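Local atomic coordinates of flavin reductase domain protein, FMN-binding (Shewanella baltica, PDB entry 3HMZ), a protein that binds flavin mononucleotide and probably acts as an oxidoreductase of the flavoredoxin family, using NAD or NADP as acceptor. Residues F116-H121 against G156-T161. Sequence-based numbering, arbitrary orientation.
Sequences FEMAGH and GAWADT
Met118, a selenomethionine, lies over one face of the Trp158 indole in a Met-aromatic contact. Met118 SE sits 4.0 Å from the centroid of the Trp158 five-membered ring, 12° off the ring normal. The methyl Met118 CE lies over the same face but toward its rim, 3.8 Å from Trp158 CE3. The chain is extended as far as SE, then doubles back at chi3 (-6°), which lays SE and CE over the indole together. Ala119 meets the six-membered ring obliquely, its CB 3.6 Å from Trp158 CZ2. His121 comes from the opposite direction to the tryptophan and brings NE2 to the indole edge, near its plane, 3.7 Å from Trp158 CH2; the two ring planes stand at 77°. All three belong to one loop, in which Met118 to His121 form a type I' beta turn; Ala119 and Gly120 both take positive phi and the closing bond from His121 N to Met118 O is weak, 3.4 Å. This turn lies between strands 115-116 and 125-126 and packs at the surface on strand 149-160 of the curled antiparallel sheet, consistent with the FMN-binding split barrel of the flavin reductase family, away from the FMN site. Replacing Trp158 with alanine would probably leave the selenium and methyl of Met118 without their aromatic platform and open a gap beneath the turn. The other indole face lies against Gly156 of the same strand, where a beta carbon would collide with Trp158 CH2. Ile14 and Ala16 of strand 14-16, Ala134 of strand 131-138 and the Phe125 ring also touch the tryptophan. Strand 131-138 holds its backbone too, through hydrogen bonding between Trp158 and Trp132.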
ATOM      1  N   PHE A 116       9.120 -22.725  -5.317  1.00 16.93           N
ATOM      2  CA  PHE A 116       8.409 -23.944  -4.975  1.00 17.25           C
ATOM      3  C   PHE A 116       6.999 -23.883  -5.505  1.00 17.34           C
ATOM      4  O   PHE A 116       6.541 -22.839  -5.963  1.00 18.16           O
ATOM      5  CB  PHE A 116       8.435 -24.217  -3.464  1.00 17.10           C
ATOM      6  CG  PHE A 116       7.619 -23.243  -2.603  1.00 16.96           C
ATOM      7  CD1 PHE A 116       8.111 -22.012  -2.217  1.00 16.76           C
ATOM      8  CD2 PHE A 116       6.338 -23.579  -2.180  1.00 17.92           C
ATOM      9  CE1 PHE A 116       7.359 -21.142  -1.413  1.00 16.89           C
ATOM     10  CE2 PHE A 116       5.578 -22.741  -1.372  1.00 18.06           C
ATOM     11  CZ  PHE A 116       6.102 -21.502  -0.982  1.00 17.38           C
ATOM     12  N   GLU A 117       6.317 -25.013  -5.449  1.00 18.90           N
ATOM     13  CA  GLU A 117       4.924 -25.138  -5.908  1.00 20.59           C
ATOM     14  C   GLU A 117       4.039 -25.518  -4.743  1.00 20.91           C
ATOM     15  O   GLU A 117       4.474 -26.215  -3.814  1.00 20.34           O
ATOM     16  CB  GLU A 117       4.819 -26.149  -7.020  1.00 23.09           C
ATOM     17  CG  GLU A 117       5.515 -25.640  -8.291  1.00 26.12           C
ATOM     18  CD  GLU A 117       5.400 -26.575  -9.466  1.00 30.48           C
ATOM     19  OE1 GLU A 117       5.148 -27.776  -9.270  1.00 35.19           O
ATOM     20  OE2 GLU A 117       5.646 -26.110 -10.592  1.00 31.99           O
HETATM   21  N   MSE A 118       2.782 -25.103  -4.810  1.00 23.61           N
HETATM   22  CA  MSE A 118       1.886 -25.293  -3.666  1.00 27.45           C
HETATM   23  C   MSE A 118       0.450 -25.435  -4.028  1.00 29.98           C
HETATM   24  O   MSE A 118       0.009 -24.712  -4.884  1.00 32.17           O
HETATM   25  CB  MSE A 118       1.983 -24.006  -2.774  1.00 26.87           C
HETATM   26  CG  MSE A 118       1.893 -24.381  -1.379  1.00 21.60           C
HETATM   27 SE   MSE A 118       1.915 -23.232   0.054  0.75 31.53          SE
HETATM   28  CE  MSE A 118       2.281 -21.468  -0.628  1.00 27.64           C
ATOM     29  N   ALA A 119      -0.268 -26.344  -3.343  1.00 32.00           N
ATOM     30  CA  ALA A 119      -1.728 -26.529  -3.492  1.00 32.83           C
ATOM     31  C   ALA A 119      -2.246 -26.872  -4.916  1.00 33.19           C
ATOM     32  O   ALA A 119      -3.331 -26.422  -5.283  1.00 35.61           O
ATOM     33  CB  ALA A 119      -2.442 -25.284  -2.910  1.00 33.49           C
ATOM     34  N   GLY A 120      -1.490 -27.651  -5.699  1.00 32.61           N
ATOM     35  CA  GLY A 120      -1.843 -27.989  -7.101  1.00 32.55           C
ATOM     36  C   GLY A 120      -1.911 -26.857  -8.155  1.00 33.14           C
ATOM     37  O   GLY A 120      -2.337 -27.092  -9.289  1.00 37.94           O
ATOM     38  N   HIS A 121      -1.485 -25.644  -7.811  1.00 30.23           N
ATOM     39  CA  HIS A 121      -1.470 -24.498  -8.724  1.00 27.24           C
ATOM     40  C   HIS A 121      -0.320 -24.649  -9.711  1.00 25.76           C
ATOM     41  O   HIS A 121       0.738 -25.187  -9.357  1.00 29.07           O
ATOM     42  CB  HIS A 121      -1.246 -23.205  -7.900  1.00 26.25           C
ATOM     43  CG  HIS A 121      -2.395 -22.872  -7.003  1.00 26.69           C
ATOM     44  ND1 HIS A 121      -3.547 -22.301  -7.487  1.00 28.80           N
ATOM     45  CD2 HIS A 121      -2.617 -23.104  -5.689  1.00 27.90           C
ATOM     46  CE1 HIS A 121      -4.410 -22.145  -6.496  1.00 28.63           C
ATOM     47  NE2 HIS A 121      -3.880 -22.646  -5.397  1.00 27.03           N
ATOM     48  N   GLY A 156      -6.310 -18.257  -2.991  1.00 17.61           N
ATOM     49  CA  GLY A 156      -5.666 -19.031  -1.973  1.00 17.64           C
ATOM     50  C   GLY A 156      -4.661 -18.149  -1.262  1.00 15.46           C
ATOM     51  O   GLY A 156      -4.121 -17.219  -1.886  1.00 17.70           O
ATOM     52  N   ALA A 157      -4.447 -18.411   0.033  1.00 15.80           N
ATOM     53  CA  ALA A 157      -3.513 -17.625   0.831  1.00 15.67           C
ATOM     54  C   ALA A 157      -2.871 -18.502   1.874  1.00 14.67           C
ATOM     55  O   ALA A 157      -3.532 -19.403   2.434  1.00 15.82           O
ATOM     56  CB  ALA A 157      -4.232 -16.436   1.450  1.00 16.87           C
ATOM     57  N   TRP A 158      -1.579 -18.260   2.137  1.00 15.03           N
ATOM     58  CA  TRP A 158      -0.790 -19.049   3.088  1.00 15.20           C
ATOM     59  C   TRP A 158       0.238 -18.138   3.728  1.00 14.44           C
ATOM     60  O   TRP A 158       0.598 -17.112   3.166  1.00 16.48           O
ATOM     61  CB  TRP A 158      -0.049 -20.215   2.379  1.00 15.59           C
ATOM     62  CG  TRP A 158      -0.927 -21.065   1.525  1.00 16.00           C
ATOM     63  CD1 TRP A 158      -1.548 -22.226   1.895  1.00 17.74           C
ATOM     64  CD2 TRP A 158      -1.356 -20.797   0.186  1.00 15.79           C
ATOM     65  NE1 TRP A 158      -2.279 -22.737   0.863  1.00 17.93           N
ATOM     66  CE2 TRP A 158      -2.179 -21.890  -0.212  1.00 17.13           C
ATOM     67  CE3 TRP A 158      -1.091 -19.786  -0.735  1.00 16.01           C
ATOM     68  CZ2 TRP A 158      -2.753 -21.962  -1.492  1.00 17.36           C
ATOM     69  CZ3 TRP A 158      -1.644 -19.878  -2.020  1.00 16.10           C
ATOM     70  CH2 TRP A 158      -2.479 -20.960  -2.377  1.00 16.48           C
ATOM     71  N   ALA A 159       0.726 -18.515   4.894  1.00 14.47           N
ATOM     72  CA  ALA A 159       1.762 -17.764   5.557  1.00 14.95           C
ATOM     73  C   ALA A 159       2.580 -18.592   6.514  1.00 15.14           C
ATOM     74  O   ALA A 159       2.120 -19.621   7.030  1.00 16.29           O
ATOM     75  CB  ALA A 159       1.134 -16.524   6.297  1.00 15.19           C
ATOM     76  N   ASP A 160       3.784 -18.091   6.771  1.00 15.63           N
ATOM     77  CA  ASP A 160       4.696 -18.645   7.780  1.00 16.32           C
ATOM     78  C   ASP A 160       4.092 -18.348   9.145  1.00 14.88           C
ATOM     79  O   ASP A 160       4.010 -17.178   9.545  1.00 15.88           O
ATOM     80  CB  ASP A 160       6.063 -17.980   7.575  1.00 17.60           C
ATOM     81  CG  ASP A 160       7.070 -18.324   8.596  1.00 19.99           C
ATOM     82  OD1 ASP A 160       6.768 -18.944   9.627  1.00 19.80           O
ATOM     83  OD2 ASP A 160       8.226 -17.916   8.326  1.00 25.47           O
ATOM     84  N   THR A 161       3.760 -19.405   9.884  1.00 16.46           N
ATOM     85  CA  THR A 161       3.089 -19.238  11.157  1.00 17.50           C
ATOM     86  C   THR A 161       3.918 -18.570  12.235  1.00 17.64           C
ATOM     87  O   THR A 161       3.358 -18.147  13.233  1.00 20.23           O
ATOM     88  CB  THR A 161       2.566 -20.566  11.705  1.00 18.32           C
ATOM     89  OG1 THR A 161       3.652 -21.482  11.890  1.00 19.67           O
ATOM     90  CG2 THR A 161       1.492 -21.180  10.748  1.00 19.69           C
TER